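Local coordinates for variant surface glycoprotein MITat 1.13 (Trypanosoma brucei, PDB 6Z8H) that probably forms part of the dense surface coat that the trypanosome exchanges for antigenically distinct variants to evade the immune response of its host, at residues K43-Y48 with I177-E182; E59-S63 with I94-R99; A65-L69 with W341-G345; K83-L87 with S327-R331; V300-L305 with E320-I325. All blocks are in the same frame, centred on the assembly; numbering follows the deposited sequence.

Contact 1 (K43-Y48 with I177-E182)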
# COMPACT_ATOMS: atom_id res chain seq x y z
N LYS A 43 -8.17 0.98 -11.72
CA LYS A 43 -9.45 0.29 -11.51
C LYS A 43 -9.25 -1.20 -11.30
O LYS A 43 -9.94 -1.82 -10.48
CB LYS A 43 -10.36 0.54 -12.72
CG LYS A 43 -11.20 1.81 -12.60
CD LYS A 43 -12.08 2.06 -13.82
CE LYS A 43 -12.36 3.55 -13.95
NZ LYS A 43 -13.61 3.86 -14.72
N ARG A 44 -8.31 -1.81 -12.03
CA ARG A 44 -8.00 -3.21 -11.81
C ARG A 44 -7.37 -3.43 -10.44
O ARG A 44 -7.70 -4.40 -9.73
CB ARG A 44 -7.07 -3.71 -12.90
CG ARG A 44 -7.68 -3.74 -14.29
CD ARG A 44 -6.65 -4.22 -15.28
NE ARG A 44 -6.25 -5.60 -15.02
CZ ARG A 44 -5.08 -6.12 -15.39
NH1 ARG A 44 -4.18 -5.36 -16.03
NH2 ARG A 44 -4.79 -7.38 -15.15
N LEU A 45 -6.48 -2.53 -10.03
CA LEU A 45 -5.92 -2.62 -8.68
C LEU A 45 -7.03 -2.57 -7.64
O LEU A 45 -7.00 -3.32 -6.64
CB LEU A 45 -4.97 -1.47 -8.44
CG LEU A 45 -4.32 -1.43 -7.05
CD1 LEU A 45 -3.54 -2.72 -6.79
CD2 LEU A 45 -3.44 -0.23 -6.89
N ASP A 46 -7.97 -1.65 -7.80
CA ASP A 46 -9.06 -1.48 -6.86
C ASP A 46 -9.88 -2.76 -6.69
O ASP A 46 -10.41 -3.00 -5.59
CB ASP A 46 -9.97 -0.33 -7.28
CG ASP A 46 -10.94 0.08 -6.18
OD1 ASP A 46 -10.50 0.72 -5.20
OD2 ASP A 46 -12.14 -0.28 -6.26
N LEU A 47 -9.96 -3.62 -7.71
CA LEU A 47 -10.67 -4.89 -7.53
C LEU A 47 -10.05 -5.70 -6.39
O LEU A 47 -10.76 -6.34 -5.59
CB LEU A 47 -10.59 -5.73 -8.80
CG LEU A 47 -11.13 -5.11 -10.08
CD1 LEU A 47 -10.88 -6.08 -11.23
CD2 LEU A 47 -12.58 -4.77 -9.94
N TYR A 48 -8.72 -5.72 -6.34
CA TYR A 48 -8.01 -6.51 -5.34
C TYR A 48 -7.94 -5.79 -4.01
O TYR A 48 -8.11 -6.42 -2.96
CB TYR A 48 -6.60 -6.86 -5.84
CG TYR A 48 -6.57 -7.59 -7.16
CD1 TYR A 48 -6.56 -6.88 -8.36
CD2 TYR A 48 -6.53 -8.97 -7.23
CE1 TYR A 48 -6.52 -7.52 -9.56
CE2 TYR A 48 -6.51 -9.63 -8.44
CZ TYR A 48 -6.50 -8.89 -9.61
OH TYR A 48 -6.46 -9.51 -10.86
N ILE A 177 -14.55 -4.15 -16.14
CA ILE A 177 -13.46 -4.46 -15.23
C ILE A 177 -14.03 -5.29 -14.09
O ILE A 177 -14.97 -4.85 -13.40
CB ILE A 177 -12.79 -3.18 -14.70
CG1 ILE A 177 -12.19 -2.37 -15.85
CG2 ILE A 177 -11.73 -3.52 -13.67
CD1 ILE A 177 -11.11 -3.12 -16.62
N GLY A 178 -13.46 -6.48 -13.88
CA GLY A 178 -13.92 -7.35 -12.81
C GLY A 178 -13.01 -8.56 -12.69
O GLY A 178 -12.33 -8.94 -13.64
N LEU A 179 -13.07 -9.19 -11.50
CA LEU A 179 -12.16 -10.31 -11.26
C LEU A 179 -12.41 -11.44 -12.25
O LEU A 179 -11.47 -12.16 -12.62
CB LEU A 179 -12.29 -10.81 -9.83
CG LEU A 179 -11.61 -9.97 -8.74
CD1 LEU A 179 -11.92 -10.58 -7.39
CD2 LEU A 179 -10.12 -9.90 -8.92
N GLU A 180 -13.66 -11.60 -12.70
CA GLU A 180 -13.96 -12.64 -13.68
C GLU A 180 -13.33 -12.35 -15.04
O GLU A 180 -13.14 -13.28 -15.83
CB GLU A 180 -15.48 -12.80 -13.83
CG GLU A 180 -16.23 -11.53 -14.24
CD GLU A 180 -16.57 -10.61 -13.06
OE1 GLU A 180 -15.77 -10.53 -12.10
OE2 GLU A 180 -17.65 -9.97 -13.11
N HIS A 181 -13.00 -11.09 -15.33
CA HIS A 181 -12.40 -10.74 -16.61
C HIS A 181 -10.89 -10.70 -16.57
O HIS A 181 -10.25 -10.49 -17.61
CB HIS A 181 -12.94 -9.39 -17.09
CG HIS A 181 -14.44 -9.33 -17.17
ND1 HIS A 181 -15.18 -10.13 -18.01
CD2 HIS A 181 -15.33 -8.56 -16.50
CE1 HIS A 181 -16.46 -9.85 -17.87
NE2 HIS A 181 -16.58 -8.91 -16.96
N GLU A 182 -10.28 -10.89 -15.40
CA GLU A 182 -8.85 -10.63 -15.26
C GLU A 182 -7.99 -11.67 -15.96
O GLU A 182 -6.88 -11.36 -16.39
CB GLU A 182 -8.48 -10.58 -13.77
CG GLU A 182 -8.88 -9.29 -13.05
CD GLU A 182 -7.97 -8.14 -13.43
OE1 GLU A 182 -6.81 -8.10 -12.97
OE2 GLU A 182 -8.40 -7.30 -14.27
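The carboxylate of Glu182 is bound by two side chains one helical turn apart on 43-48, Arg44 and Tyr48. Arg44, with chi1 m, chi2 t and chi3 p, leaves its helix sideways and bends its guanidinium back toward the loop, so that NE donates to Glu182 OE2 at 2.8 Å and NH2 to Glu182 OE1 at 3.1 Å, a two-point salt bridge met at the edge of the guanidinium. Glu182 reaches it folded, all three chi angles near -75°, and its OE1 also accepts a 2.6 Å hydrogen bond from Tyr48 OH. The tyrosine (chi1 m, chi2 87°) offers a ring face to Leu179, whose CD2 lies 4.0 Å from the ring centroid and 24° off its normal, a CH-pi contact. Leu47, an m,t rotamer, points toward the loop and packs on it: its CD1 is 3.6 Å from Ile177 CG2 and also 3.6 Å from Gly178 C. Lys43 starts toward the loop, but its extended chain leads away to the surface. His265 and Arg272 of helix 260-273 add hydrogen bonds to Arg44 NH1 and Tyr48 OH, respectively. Here the loop between strands 152-155 and 194-202 packs against helix 34-75, one of the two long helices of the elongated coiled-coil bundle typical of A-type variant surface glycoprotein N-terminal domains.

Contact 2 (E59-S63 with I94-R99)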
# COMPACT_ATOMS: atom_id res chain seq x y z
N GLU A 59 -12.24 -9.52 9.37
CA GLU A 59 -11.41 -10.02 10.46
C GLU A 59 -11.68 -9.24 11.72
O GLU A 59 -11.65 -9.81 12.83
CB GLU A 59 -9.93 -9.94 10.08
CG GLU A 59 -8.94 -10.65 11.01
CD GLU A 59 -8.58 -9.89 12.27
OE1 GLU A 59 -8.69 -8.65 12.34
OE2 GLU A 59 -8.16 -10.58 13.24
N ARG A 60 -11.89 -7.93 11.61
CA ARG A 60 -12.23 -7.15 12.79
C ARG A 60 -13.54 -7.63 13.39
O ARG A 60 -13.65 -7.80 14.60
CB ARG A 60 -12.31 -5.65 12.46
CG ARG A 60 -12.89 -4.79 13.58
CD ARG A 60 -13.04 -3.32 13.21
NE ARG A 60 -14.22 -3.07 12.39
CZ ARG A 60 -14.19 -2.61 11.14
NH1 ARG A 60 -13.04 -2.32 10.55
NH2 ARG A 60 -15.32 -2.42 10.48
N GLU A 61 -14.54 -7.87 12.53
CA GLU A 61 -15.83 -8.35 13.00
C GLU A 61 -15.72 -9.76 13.56
O GLU A 61 -16.36 -10.07 14.56
CB GLU A 61 -16.87 -8.33 11.88
CG GLU A 61 -17.30 -6.95 11.44
CD GLU A 61 -18.40 -6.98 10.41
OE1 GLU A 61 -18.96 -8.06 10.13
OE2 GLU A 61 -18.70 -5.91 9.88
N ASN A 62 -14.92 -10.63 12.93
CA ASN A 62 -14.76 -11.99 13.43
C ASN A 62 -14.01 -12.01 14.77
O ASN A 62 -14.36 -12.78 15.67
CB ASN A 62 -14.03 -12.86 12.40
CG ASN A 62 -14.93 -13.29 11.25
OD1 ASN A 62 -16.14 -13.38 11.39
ND2 ASN A 62 -14.31 -13.55 10.07
N SER A 63 -12.98 -11.18 14.93
CA SER A 63 -12.31 -11.11 16.23
C SER A 63 -13.27 -10.67 17.31
O SER A 63 -13.30 -11.28 18.40
CB SER A 63 -11.16 -10.12 16.17
OG SER A 63 -10.11 -10.60 15.36
N ILE A 94 -13.10 -20.39 11.83
CA ILE A 94 -13.35 -19.29 10.90
C ILE A 94 -12.34 -18.17 11.09
O ILE A 94 -11.76 -17.66 10.12
CB ILE A 94 -14.80 -18.80 11.05
CG1 ILE A 94 -15.78 -19.87 10.55
CG2 ILE A 94 -14.96 -17.49 10.23
CD1 ILE A 94 -17.21 -19.65 11.02
N LEU A 95 -12.09 -17.79 12.33
CA LEU A 95 -11.21 -16.66 12.59
C LEU A 95 -9.78 -17.00 12.21
O LEU A 95 -9.06 -16.17 11.64
CB LEU A 95 -11.30 -16.29 14.08
CG LEU A 95 -10.44 -15.15 14.60
CD1 LEU A 95 -10.62 -13.93 13.72
CD2 LEU A 95 -10.77 -14.87 16.07
N ASP A 96 -9.31 -18.19 12.55
CA ASP A 96 -7.94 -18.57 12.22
C ASP A 96 -7.73 -18.59 10.71
O ASP A 96 -6.71 -18.10 10.21
CB ASP A 96 -7.59 -19.91 12.87
CG ASP A 96 -6.10 -20.15 12.91
OD1 ASP A 96 -5.39 -19.41 13.63
OD2 ASP A 96 -5.62 -21.09 12.26
N ILE A 97 -8.67 -19.18 9.97
CA ILE A 97 -8.54 -19.25 8.51
C ILE A 97 -8.58 -17.84 7.93
O ILE A 97 -7.78 -17.49 7.03
CB ILE A 97 -9.63 -20.16 7.91
CG1 ILE A 97 -9.31 -21.63 8.19
CG2 ILE A 97 -9.74 -19.87 6.39
CD1 ILE A 97 -10.53 -22.51 8.17
N CYS A 98 -9.49 -17.02 8.44
CA CYS A 98 -9.61 -15.63 8.00
C CYS A 98 -8.28 -14.90 8.15
O CYS A 98 -7.79 -14.25 7.21
CB CYS A 98 -10.70 -14.98 8.86
SG CYS A 98 -10.62 -13.18 8.91
N ARG A 99 -7.65 -15.02 9.31
CA ARG A 99 -6.40 -14.34 9.55
C ARG A 99 -5.28 -14.89 8.68
O ARG A 99 -4.47 -14.13 8.16
CB ARG A 99 -6.04 -14.47 11.03
CG ARG A 99 -6.88 -13.65 11.91
CD ARG A 99 -6.62 -14.02 13.36
NE ARG A 99 -7.30 -13.08 14.22
CZ ARG A 99 -7.41 -13.24 15.54
NH1 ARG A 99 -6.92 -14.33 16.14
NH2 ARG A 99 -8.06 -12.33 16.27
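Glu59 opens the contact from the side of its helix, its t,m rotamer carrying the carboxylate to the opposing helix. Its CB touches Cys98 SG at 3.5 Å, while OE2 accepts a nearly linear hydrogen bond from Arg99 NE (2.8 Å, 167°), forming a salt bridge. One turn later Asn62 points directly across. Its CB packs on Leu95 CD1 at 3.8 Å, and its ND2 comes to 4.0 Å from Ile94 CG2 and 3.9 Å from Cys98 SG; the amide's hydrogen bonds, however, go to the backbone of Ser282 and Ile284. Ser63 closes the segment. Its OG donates back to Glu59 O (3.1 Å), accepts from Arg99 NH2 at 2.8 Å, and lies 3.7 Å from Leu95 CD1. Glu59 and Ser63 thus engage neighbouring nitrogens on the edge of one guanidinium, beside the apolar contacts of Leu95. The segment axes approach to 9.7 Å at 154°, a nearly antiparallel pairing of consecutive helices in a long hairpin. Helices 34-75 and 78-129 are its two arms. The stretch around Cys280, which is disulfide-bonded to Cys98, lies along one flank together with helix 287-291, reached by Ile94. The guanidinium of Arg99 lies close to that of Arg99 of the second subunit, two like charges, and Leu368 of that subunit packs on Leu95 and Arg99, so the paired long helices border the dimer interface.

Contact 3 (A65-L69 with W341-G345)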
# COMPACT_ATOMS: atom_id res chain seq x y z
N ALA A 65 -16.58 -10.99 17.27
CA ALA A 65 -17.58 -12.03 17.48
C ALA A 65 -17.03 -13.13 18.35
O ALA A 65 -17.74 -13.64 19.23
CB ALA A 65 -18.04 -12.59 16.14
N TYR A 66 -15.80 -13.56 18.11
CA TYR A 66 -15.23 -14.65 18.89
C TYR A 66 -15.06 -14.23 20.34
O TYR A 66 -15.33 -15.02 21.24
CB TYR A 66 -13.89 -15.08 18.30
CG TYR A 66 -13.27 -16.24 19.02
CD1 TYR A 66 -13.83 -17.50 18.96
CD2 TYR A 66 -12.15 -16.06 19.80
CE1 TYR A 66 -13.27 -18.56 19.64
CE2 TYR A 66 -11.56 -17.11 20.47
CZ TYR A 66 -12.15 -18.37 20.40
OH TYR A 66 -11.55 -19.39 21.09
N SER A 67 -14.60 -13.02 20.58
CA SER A 67 -14.49 -12.56 21.95
C SER A 67 -15.84 -12.52 22.64
O SER A 67 -15.95 -12.88 23.82
CB SER A 67 -13.81 -11.20 22.00
OG SER A 67 -12.44 -11.39 21.71
N LYS A 68 -16.87 -12.11 21.89
CA LYS A 68 -18.27 -12.02 22.36
C LYS A 68 -18.75 -13.43 22.75
O LYS A 68 -19.46 -13.54 23.77
CB LYS A 68 -19.17 -11.42 21.27
CG LYS A 68 -19.31 -9.90 21.33
CD LYS A 68 -20.62 -9.39 20.79
CE LYS A 68 -20.46 -8.35 19.70
NZ LYS A 68 -21.76 -7.94 19.13
N LEU A 69 -18.37 -14.45 21.97
CA LEU A 69 -18.78 -15.84 22.22
C LEU A 69 -18.10 -16.38 23.47
O LEU A 69 -18.73 -17.04 24.29
CB LEU A 69 -18.45 -16.73 21.03
CG LEU A 69 -19.31 -16.59 19.77
CD1 LEU A 69 -18.74 -17.43 18.65
CD2 LEU A 69 -20.72 -17.05 20.11
N TRP A 341 -27.75 -14.27 18.39
CA TRP A 341 -26.75 -13.23 18.62
C TRP A 341 -27.30 -12.08 19.45
O TRP A 341 -26.54 -11.42 20.16
CB TRP A 341 -26.15 -12.76 17.29
CG TRP A 341 -24.93 -13.56 16.95
CD1 TRP A 341 -24.85 -14.60 16.07
CD2 TRP A 341 -23.64 -13.44 17.56
NE1 TRP A 341 -23.57 -15.12 16.09
CE2 TRP A 341 -22.81 -14.41 16.98
CE3 TRP A 341 -23.11 -12.59 18.52
CZ2 TRP A 341 -21.47 -14.56 17.34
CZ3 TRP A 341 -21.78 -12.74 18.88
CH2 TRP A 341 -20.97 -13.70 18.27
N LYS A 342 -28.59 -11.85 19.38
CA LYS A 342 -29.22 -10.84 20.24
C LYS A 342 -29.09 -11.35 21.69
O LYS A 342 -28.74 -10.56 22.52
CB LYS A 342 -30.65 -10.56 19.79
CG LYS A 342 -30.74 -9.57 18.65
CD LYS A 342 -30.07 -8.24 18.98
CE LYS A 342 -30.39 -7.12 18.01
NZ LYS A 342 -29.43 -6.00 18.12
N ASP A 343 -29.40 -12.62 21.97
CA ASP A 343 -29.30 -13.14 23.32
C ASP A 343 -27.85 -13.14 23.80
O ASP A 343 -27.58 -12.90 24.99
CB ASP A 343 -29.89 -14.55 23.37
CG ASP A 343 -31.40 -14.56 23.17
OD1 ASP A 343 -32.01 -13.47 23.20
OD2 ASP A 343 -31.96 -15.66 22.96
N ILE A 344 -26.91 -13.44 22.91
CA ILE A 344 -25.49 -13.39 23.28
C ILE A 344 -25.12 -11.99 23.75
O ILE A 344 -24.49 -11.81 24.79
CB ILE A 344 -24.60 -13.84 22.10
CG1 ILE A 344 -24.73 -15.35 21.88
CG2 ILE A 344 -23.14 -13.46 22.34
CD1 ILE A 344 -24.10 -15.82 20.58
N GLY A 345 -25.54 -10.97 22.99
CA GLY A 345 -25.23 -9.60 23.33
C GLY A 345 -25.90 -9.08 24.59
O GLY A 345 -25.41 -8.13 25.19
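Apolar packing accounts for the contact between 65-69 and 341-345. The indole of Trp341 reaches across from the side of its helix, and CH2, at the far end of the six-membered ring, lies 3.8 Å from Ala65 CB and 3.7 Å from Leu69 CG. Beneath it, Ile344 CD1 meets Leu69 CD2 at 3.6 Å. The segment axes are 10.9 Å apart and inclined at 66°, so the short helix 336-345 crosses one arm of the long helical hairpin of this A-type domain obliquely, and the large indole spans much of the gap. Other contacts involve the backbone and the aliphatic part of a lysine: Ala65 O lies 3.4 Å from Trp341 CH2, Lys68 O is 3.9 Å from Ile344 CG2, and Lys68 CB touches Trp341 CZ3 at 3.8 Å, with Ala65 O and Lys68 CB both at the ring edge. Among aromatic and charged groups beyond the segments, Tyr336 meets Trp341 edge-to-face, whereas Lys68 NZ makes weak, long ion pairs with Glu64 and Asp363.

Contact 4 (K83-L87 with S327-R331)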
# COMPACT_ATOMS: atom_id res chain seq x y z
N LYS A 83 -26.42 -23.34 24.02
CA LYS A 83 -26.59 -22.78 22.67
C LYS A 83 -25.31 -22.12 22.15
O LYS A 83 -25.11 -22.05 20.95
CB LYS A 83 -27.74 -21.77 22.67
CG LYS A 83 -29.11 -22.38 23.11
CD LYS A 83 -30.21 -21.34 23.27
CE LYS A 83 -31.57 -21.98 23.43
NZ LYS A 83 -32.65 -20.95 23.50
N ILE A 84 -24.40 -21.70 23.02
CA ILE A 84 -23.18 -21.02 22.60
C ILE A 84 -22.03 -22.00 22.36
O ILE A 84 -21.23 -21.80 21.44
CB ILE A 84 -22.80 -19.98 23.66
CG1 ILE A 84 -23.93 -18.98 23.85
CG2 ILE A 84 -21.49 -19.31 23.31
CD1 ILE A 84 -23.72 -18.04 24.97
N LEU A 85 -21.93 -23.06 23.17
CA LEU A 85 -20.81 -23.98 23.02
C LEU A 85 -20.59 -24.50 21.61
O LEU A 85 -19.43 -24.59 21.18
CB LEU A 85 -20.90 -25.11 24.05
CG LEU A 85 -20.87 -24.69 25.51
CD1 LEU A 85 -20.78 -25.94 26.41
CD2 LEU A 85 -19.74 -23.75 25.83
N PRO A 86 -21.62 -24.88 20.84
CA PRO A 86 -21.36 -25.39 19.48
C PRO A 86 -20.81 -24.35 18.52
O PRO A 86 -20.36 -24.73 17.44
CB PRO A 86 -22.75 -25.88 19.00
CG PRO A 86 -23.48 -26.18 20.30
CD PRO A 86 -23.02 -25.11 21.25
N LEU A 87 -20.85 -23.08 18.89
CA LEU A 87 -20.31 -22.03 18.06
C LEU A 87 -18.83 -21.81 18.28
O LEU A 87 -18.16 -21.22 17.42
CB LEU A 87 -21.09 -20.75 18.34
CG LEU A 87 -22.61 -20.84 18.23
CD1 LEU A 87 -23.27 -19.50 18.68
CD2 LEU A 87 -23.11 -21.25 16.85
N SER A 327 -34.25 -26.05 17.50
CA SER A 327 -34.68 -25.50 18.78
C SER A 327 -33.73 -24.41 19.26
O SER A 327 -34.16 -23.41 19.85
CB SER A 327 -34.75 -26.61 19.83
OG SER A 327 -35.79 -27.52 19.54
N ALA A 328 -32.44 -24.59 19.01
CA ALA A 328 -31.47 -23.66 19.55
C ALA A 328 -31.32 -22.41 18.71
O ALA A 328 -31.07 -21.33 19.27
CB ALA A 328 -30.10 -24.33 19.68
N TYR A 329 -31.46 -22.51 17.38
CA TYR A 329 -31.11 -21.40 16.50
C TYR A 329 -32.25 -20.99 15.58
O TYR A 329 -32.02 -20.24 14.64
CB TYR A 329 -29.84 -21.73 15.68
CG TYR A 329 -28.71 -22.28 16.50
CD1 TYR A 329 -28.02 -21.47 17.37
CD2 TYR A 329 -28.33 -23.61 16.40
CE1 TYR A 329 -27.03 -21.99 18.19
CE2 TYR A 329 -27.33 -24.12 17.18
CZ TYR A 329 -26.63 -23.29 18.04
OH TYR A 329 -25.63 -23.84 18.86
N GLY A 330 -33.47 -21.43 15.85
CA GLY A 330 -34.55 -21.32 14.91
C GLY A 330 -34.42 -22.35 13.80
O GLY A 330 -33.37 -22.94 13.58
N ARG A 331 -35.53 -22.54 13.08
CA ARG A 331 -35.59 -23.57 12.04
C ARG A 331 -34.47 -23.34 11.03
O ARG A 331 -34.39 -22.27 10.42
CB ARG A 331 -36.96 -23.56 11.36
CG ARG A 331 -37.12 -24.62 10.30
CD ARG A 331 -38.59 -24.85 9.96
NE ARG A 331 -39.36 -25.28 11.13
CZ ARG A 331 -39.44 -26.54 11.55
NH1 ARG A 331 -38.79 -27.50 10.91
NH2 ARG A 331 -40.15 -26.84 12.63
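Helix 83-87 is kinked at Pro86, which has no amide hydrogen to donate to the preceding turn, and the N of Leu87 also lacks that bond, pairing instead with Ile84 O at 2.9 Å. The partner segment 327-331 runs off the C-terminal part of a helix: Gly330, at phi 75°, is the first residue to leave helical geometry. The backbones come nearest at Lys83 and Ala328, 5.9 Å between their CA atoms. Just before this glycine, Tyr329 reaches across, and its OH donates a 2.8 Å hydrogen bond to Lys83 O. The same hydroxyl is 3.5 Å from Pro86 CG, and Leu87 CD2 rests 4.2 Å from Tyr329 CE1. Beside the ring, the aliphatic part of Lys83 meets Ala328, CG to CB 4.1 Å. Phe287 adds a second ring against Tyr329. Helix 294-304 packs on Pro86 and Ala328, helix 336-345 on Leu87 and Tyr329, and helix 34-75 on Ile84 and Leu87, placing helix 318-329 against the start of helix 78-129.

Contact 5 (V300-L305 with E320-I325)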
# COMPACT_ATOMS: atom_id res chain seq x y z
N VAL A 300 -23.23 -29.81 19.12
CA VAL A 300 -24.68 -29.92 19.29
C VAL A 300 -25.04 -31.21 20.01
O VAL A 300 -25.87 -31.22 20.93
CB VAL A 300 -25.40 -29.82 17.93
CG1 VAL A 300 -26.84 -30.22 18.10
CG2 VAL A 300 -25.29 -28.40 17.38
N ILE A 301 -24.41 -32.33 19.62
CA ILE A 301 -24.68 -33.61 20.28
C ILE A 301 -24.23 -33.56 21.73
O ILE A 301 -24.94 -34.00 22.64
CB ILE A 301 -23.95 -34.73 19.52
CG1 ILE A 301 -24.47 -34.82 18.08
CG2 ILE A 301 -24.15 -36.07 20.25
CD1 ILE A 301 -23.72 -35.81 17.21
N LYS A 302 -23.03 -33.05 21.98
CA LYS A 302 -22.48 -33.08 23.32
C LYS A 302 -23.27 -32.19 24.27
O LYS A 302 -23.53 -32.57 25.42
CB LYS A 302 -21.01 -32.63 23.29
CG LYS A 302 -20.06 -33.61 22.59
CD LYS A 302 -18.77 -33.01 22.10
CE LYS A 302 -17.71 -32.99 23.07
NZ LYS A 302 -17.38 -34.32 23.66
N ALA A 303 -23.62 -30.98 23.82
CA ALA A 303 -24.16 -29.95 24.69
C ALA A 303 -25.68 -29.85 24.64
O ALA A 303 -26.28 -29.43 25.63
CB ALA A 303 -23.56 -28.58 24.32
N LEU A 304 -26.31 -30.18 23.51
CA LEU A 304 -27.75 -30.02 23.36
C LEU A 304 -28.52 -31.33 23.33
O LEU A 304 -29.74 -31.30 23.46
CB LEU A 304 -28.07 -29.20 22.11
CG LEU A 304 -27.66 -27.73 22.19
CD1 LEU A 304 -27.78 -27.03 20.82
CD2 LEU A 304 -28.48 -26.99 23.22
N LEU A 305 -27.85 -32.48 23.15
CA LEU A 305 -28.52 -33.78 23.18
C LEU A 305 -28.06 -34.63 24.36
O LEU A 305 -28.28 -35.85 24.36
CB LEU A 305 -28.29 -34.53 21.87
CG LEU A 305 -28.93 -33.89 20.65
CD1 LEU A 305 -28.64 -34.71 19.40
CD2 LEU A 305 -30.44 -33.75 20.85
N GLU A 320 -32.42 -36.11 15.43
CA GLU A 320 -32.31 -35.46 16.74
C GLU A 320 -31.37 -34.27 16.67
O GLU A 320 -31.63 -33.24 17.28
CB GLU A 320 -31.86 -36.46 17.81
CG GLU A 320 -32.96 -37.39 18.30
CD GLU A 320 -33.97 -36.70 19.21
OE1 GLU A 320 -33.58 -36.26 20.31
OE2 GLU A 320 -35.15 -36.59 18.80
N VAL A 321 -30.28 -34.41 15.91
CA VAL A 321 -29.35 -33.29 15.71
C VAL A 321 -30.06 -32.12 15.04
O VAL A 321 -29.93 -30.97 15.45
CB VAL A 321 -28.13 -33.75 14.90
CG1 VAL A 321 -27.26 -32.57 14.50
CG2 VAL A 321 -27.33 -34.77 15.69
N ASN A 322 -30.85 -32.40 14.00
CA ASN A 322 -31.53 -31.31 13.31
C ASN A 322 -32.57 -30.65 14.20
O ASN A 322 -32.73 -29.43 14.18
CB ASN A 322 -32.17 -31.83 12.03
CG ASN A 322 -31.15 -32.05 10.93
OD1 ASN A 322 -30.30 -31.19 10.68
ND2 ASN A 322 -31.23 -33.20 10.26
N ASN A 323 -33.31 -31.45 14.98
CA ASN A 323 -34.29 -30.86 15.90
C ASN A 323 -33.60 -30.00 16.96
O ASN A 323 -34.14 -28.97 17.38
CB ASN A 323 -35.14 -31.96 16.52
CG ASN A 323 -36.18 -32.46 15.56
OD1 ASN A 323 -37.32 -32.00 15.57
ND2 ASN A 323 -35.79 -33.39 14.69
N ALA A 324 -32.45 -30.44 17.45
CA ALA A 324 -31.70 -29.63 18.41
C ALA A 324 -31.22 -28.31 17.78
O ALA A 324 -31.34 -27.25 18.40
CB ALA A 324 -30.50 -30.42 18.93
N ILE A 325 -30.71 -28.37 16.55
CA ILE A 325 -30.32 -27.16 15.83
C ILE A 325 -31.51 -26.22 15.67
O ILE A 325 -31.41 -25.02 15.96
CB ILE A 325 -29.69 -27.52 14.47
CG1 ILE A 325 -28.31 -28.14 14.70
CG2 ILE A 325 -29.60 -26.30 13.56
CD1 ILE A 325 -27.68 -28.81 13.49
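Glu320 begins the second segment at the exposed margin of the contact, where its CB, 4.0 Å from Leu305 CD1, provides the side-chain packing; its backbone O lies 3.8 Å from Leu305 CD2. Val321 goes deeper. Its CG2 meets Ile301 CG1 at 3.7 Å and Leu305 CD1 at 3.9 Å, and its CG1 stands 4.3 Å from Val300 CG1, so one valine touches three residues of the opposing segment. Ala324, one turn on, points straight across, and its small CB is shared by Val300 CG1 and Leu305 CD2, each at 3.8 Å, and by Leu304 CB at 4.2 Å. Ile325 ends the segment with its CG1 4.0 Å from Val300 CG2. The interface is therefore a patch of aliphatic packing, with closest CA pairs at Ile301-Val321 and Leu304-Ala324, 6.5 and 6.3 Å apart. The axes of the two short segments cross at 62° and approach to 10.1 Å. Helices 294-304 and 318-329 follow one another through the connection between them, whose Ala316 touches Ile301 and Leu305. Helix 78-129 also touches the first segment, with Pro86 against Val300 and Arg82 NH1 hydrogen-bonded to Ala303 O, while Leu380 of the second subunit packs on Lys302 and Ala303.

Contacts 2 to 5 lie on the same side of the chain's centre, and contact 1 stands apart, its centre about 24 Å from that of contact 2 and about 44 Å from that of contact 5. Contacts 1, 2 and 3 follow one another along helix 34-75. Contact 2 passes into contact 3 through Leu95 CD2 and Tyr66 CB (3.8 Å), and contact 3 into contact 4 through Leu69 CD2 and Leu87 CD1 (3.8 Å). Contacts 4 and 5, with centres about 8 Å apart, share helix 318-329 and meet at Ala328 CB and Leu304 CD1 (3.7 Å). A glycan mannose lies about 6 Å from the Lys43 side chain of contact 1.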